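Local structure of hypothetical protein PA3352 (Pseudomonas aeruginosa, 2FUP) at residues I16-Q21 and M52-R57. The protein probably acts as a FlgN-type flagellar export chaperone, binding hook-associated proteins before their secretion. Residues are numbered along the deposited sequence; the frame is centred on the assembly and turned at random.
Sequences IGHANQ and MQQLER
His18 meets Gln54 and Leu55 where helix 7-34 passes the returning helix 39-68: its CB meets Leu55 and its ring meets Gln54. The two short segments run roughly antiparallel, their N-to-C directions 144° apart and their axes 9.7 Å from one another at the closest point. His18 and Leu55 set the register, with CA atoms 7.0 Å apart.

At the root of the histidine, CB packs on the leucine branch, lying 4.0 Å from CD2 of Leu55, with the CG of that residue close behind. Beyond CB, CG of His18 stands beside the backbone N and opposite the carbonyl carbon (chi1 -57°), a choice that carries the ring across to Gln54. The ring's CD2 then comes 3.8 Å from Gln54 CB, which stands off the ring plane near that corner, on the same side as the amide. At the far end, His18 NE2 is 3.8 Å from Gln54 CD and CE1 is 3.9 Å from the same carbon. Here the two side chains cross at about a right angle, yet their flat ends are stacked: the amide lies over one face of the ring, with the planes 28° apart. Next to this pair, Leu55 CD2 also reaches the backbone of the first helix, 4.2 Å from Ala19 N.

Leu55 continues inward to Leu22 on helix 7-34 and to Leu130 on helix 121-130, joining this hairpin of long helices to the rest of the helical bundle, while His18 also touches Leu51. About 200 Å² is buried between the segments. Since Gln54 presents its amide to the ring face, the contact, for the His18 conformer described, probably rests mainly on van der Waals packing and flat-group stacking beside the apolar contacts of Leu55.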
loop_
_atom_site.group_PDB
_atom_site.type_symbol
_atom_site.label_atom_id
_atom_site.label_comp_id
_atom_site.label_asym_id
_atom_site.label_seq_id
_atom_site.Cartn_x
_atom_site.Cartn_y
_atom_site.Cartn_z
ATOM N N ILE A 16 1.925 -5.304 -2.243
ATOM C CA ILE A 16 2.555 -5.893 -1.024
ATOM C C ILE A 16 4.087 -5.617 -1.055
ATOM O O ILE A 16 4.690 -5.218 -0.067
ATOM C CB ILE A 16 2.192 -7.359 -0.852
ATOM C CG1 ILE A 16 0.740 -7.475 -0.363
ATOM C CG2 ILE A 16 3.121 -8.007 0.145
ATOM C CD1 ILE A 16 0.121 -8.789 -0.653
ATOM N N GLY A 17 4.688 -5.801 -2.222
ATOM C CA GLY A 17 6.142 -5.530 -2.357
ATOM C C GLY A 17 6.384 -4.067 -2.089
ATOM O O GLY A 17 7.337 -3.730 -1.390
ATOM N N HIS A 18 5.598 -3.190 -2.715
ATOM C CA HIS A 18 5.857 -1.758 -2.523
ATOM C C HIS A 18 5.577 -1.312 -1.079
ATOM O O HIS A 18 6.300 -0.458 -0.568
ATOM C CB HIS A 18 5.087 -0.910 -3.522
ATOM C CG HIS A 18 5.381 -1.245 -4.938
ATOM N ND1 HIS A 18 6.642 -1.561 -5.384
ATOM C CD2 HIS A 18 4.567 -1.293 -6.015
ATOM C CE1 HIS A 18 6.591 -1.767 -6.700
ATOM N NE2 HIS A 18 5.334 -1.657 -7.093
ATOM N N ALA A 19 4.542 -1.846 -0.438
ATOM C CA ALA A 19 4.242 -1.498 0.936
ATOM C C ALA A 19 5.325 -1.996 1.874
ATOM O O ALA A 19 5.694 -1.319 2.802
ATOM C CB ALA A 19 2.894 -2.033 1.338
ATOM N N ASN A 20 5.838 -3.197 1.641
ATOM C CA ASN A 20 6.989 -3.649 2.437
ATOM C C ASN A 20 8.195 -2.701 2.256
ATOM O O ASN A 20 8.843 -2.355 3.244
ATOM C CB ASN A 20 7.381 -5.053 2.025
ATOM C CG ASN A 20 6.623 -6.109 2.776
ATOM O OD1 ASN A 20 6.571 -6.092 4.004
ATOM N ND2 ASN A 20 6.080 -7.090 2.037
ATOM N N GLN A 21 8.473 -2.308 1.018
ATOM C CA GLN A 21 9.600 -1.435 0.796
ATOM C C GLN A 21 9.349 -0.092 1.493
ATOM O O GLN A 21 10.266 0.507 2.070
ATOM C CB GLN A 21 9.953 -1.324 -0.672
ATOM C CG GLN A 21 10.601 -2.630 -1.137
ATOM C CD GLN A 21 11.403 -2.456 -2.395
ATOM O OE1 GLN A 21 11.017 -1.694 -3.262
ATOM N NE2 GLN A 21 12.548 -3.147 -2.495
HETATM N N MSE A 52 5.038 5.587 -3.531
HETATM C CA MSE A 52 3.755 6.145 -3.145
HETATM C C MSE A 52 2.914 6.371 -4.419
HETATM O O MSE A 52 1.687 6.154 -4.428
HETATM C CB MSE A 52 4.000 7.441 -2.401
HETATM C CG MSE A 52 4.725 7.209 -1.111
HETATM SE SE MSE A 52 5.172 8.885 -0.293
HETATM C CE MSE A 52 6.211 9.688 -1.630
ATOM N N GLN A 53 3.607 6.753 -5.476
ATOM C CA GLN A 53 2.948 6.890 -6.799
ATOM C C GLN A 53 2.402 5.550 -7.271
ATOM O O GLN A 53 1.233 5.450 -7.767
ATOM C CB GLN A 53 3.940 7.356 -7.854
ATOM N N GLN A 54 3.223 4.513 -7.161
ATOM C CA GLN A 54 2.815 3.195 -7.571
ATOM C C GLN A 54 1.679 2.725 -6.694
ATOM O O GLN A 54 0.703 2.127 -7.184
ATOM C CB GLN A 54 3.955 2.141 -7.579
ATOM C CG GLN A 54 5.025 2.406 -8.651
ATOM C CD GLN A 54 6.343 1.724 -8.387
ATOM O OE1 GLN A 54 6.959 1.910 -7.310
ATOM N NE2 GLN A 54 6.748 0.863 -9.308
ATOM N N LEU A 55 1.761 2.906 -5.379
ATOM C CA LEU A 55 0.641 2.491 -4.517
ATOM C C LEU A 55 -0.710 3.214 -4.845
ATOM O O LEU A 55 -1.794 2.623 -4.810
ATOM C CB LEU A 55 1.008 2.660 -3.017
ATOM C CG LEU A 55 2.022 1.604 -2.470
ATOM C CD1 LEU A 55 2.725 2.090 -1.214
ATOM C CD2 LEU A 55 1.431 0.223 -2.273
ATOM N N GLU A 56 -0.587 4.510 -5.125
ATOM C CA GLU A 56 -1.758 5.328 -5.495
ATOM C C GLU A 56 -2.392 4.793 -6.803
ATOM O O GLU A 56 -3.606 4.568 -6.871
ATOM C CB GLU A 56 -1.325 6.790 -5.663
ATOM C CG GLU A 56 -2.292 7.750 -6.368
ATOM C CD GLU A 56 -1.579 8.945 -7.163
ATOM O OE1 GLU A 56 -0.534 8.740 -7.863
ATOM O OE2 GLU A 56 -2.114 10.087 -7.127
ATOM N N ARG A 57 -1.546 4.652 -7.793
ATOM C CA ARG A 57 -2.005 4.145 -9.114
ATOM C C ARG A 57 -2.580 2.742 -8.972
ATOM O O ARG A 57 -3.680 2.398 -9.488
ATOM C CB ARG A 57 -0.893 4.193 -10.161
ATOM C CG ARG A 57 -0.677 5.562 -10.732
ATOM C CD ARG A 57 0.244 5.562 -11.943
ATOM N NE ARG A 57 0.328 6.926 -12.444
ATOM C CZ ARG A 57 0.838 7.273 -13.612
ATOM N NH1 ARG A 57 1.374 6.356 -14.416
ATOM N NH2 ARG A 57 0.835 8.554 -13.948
#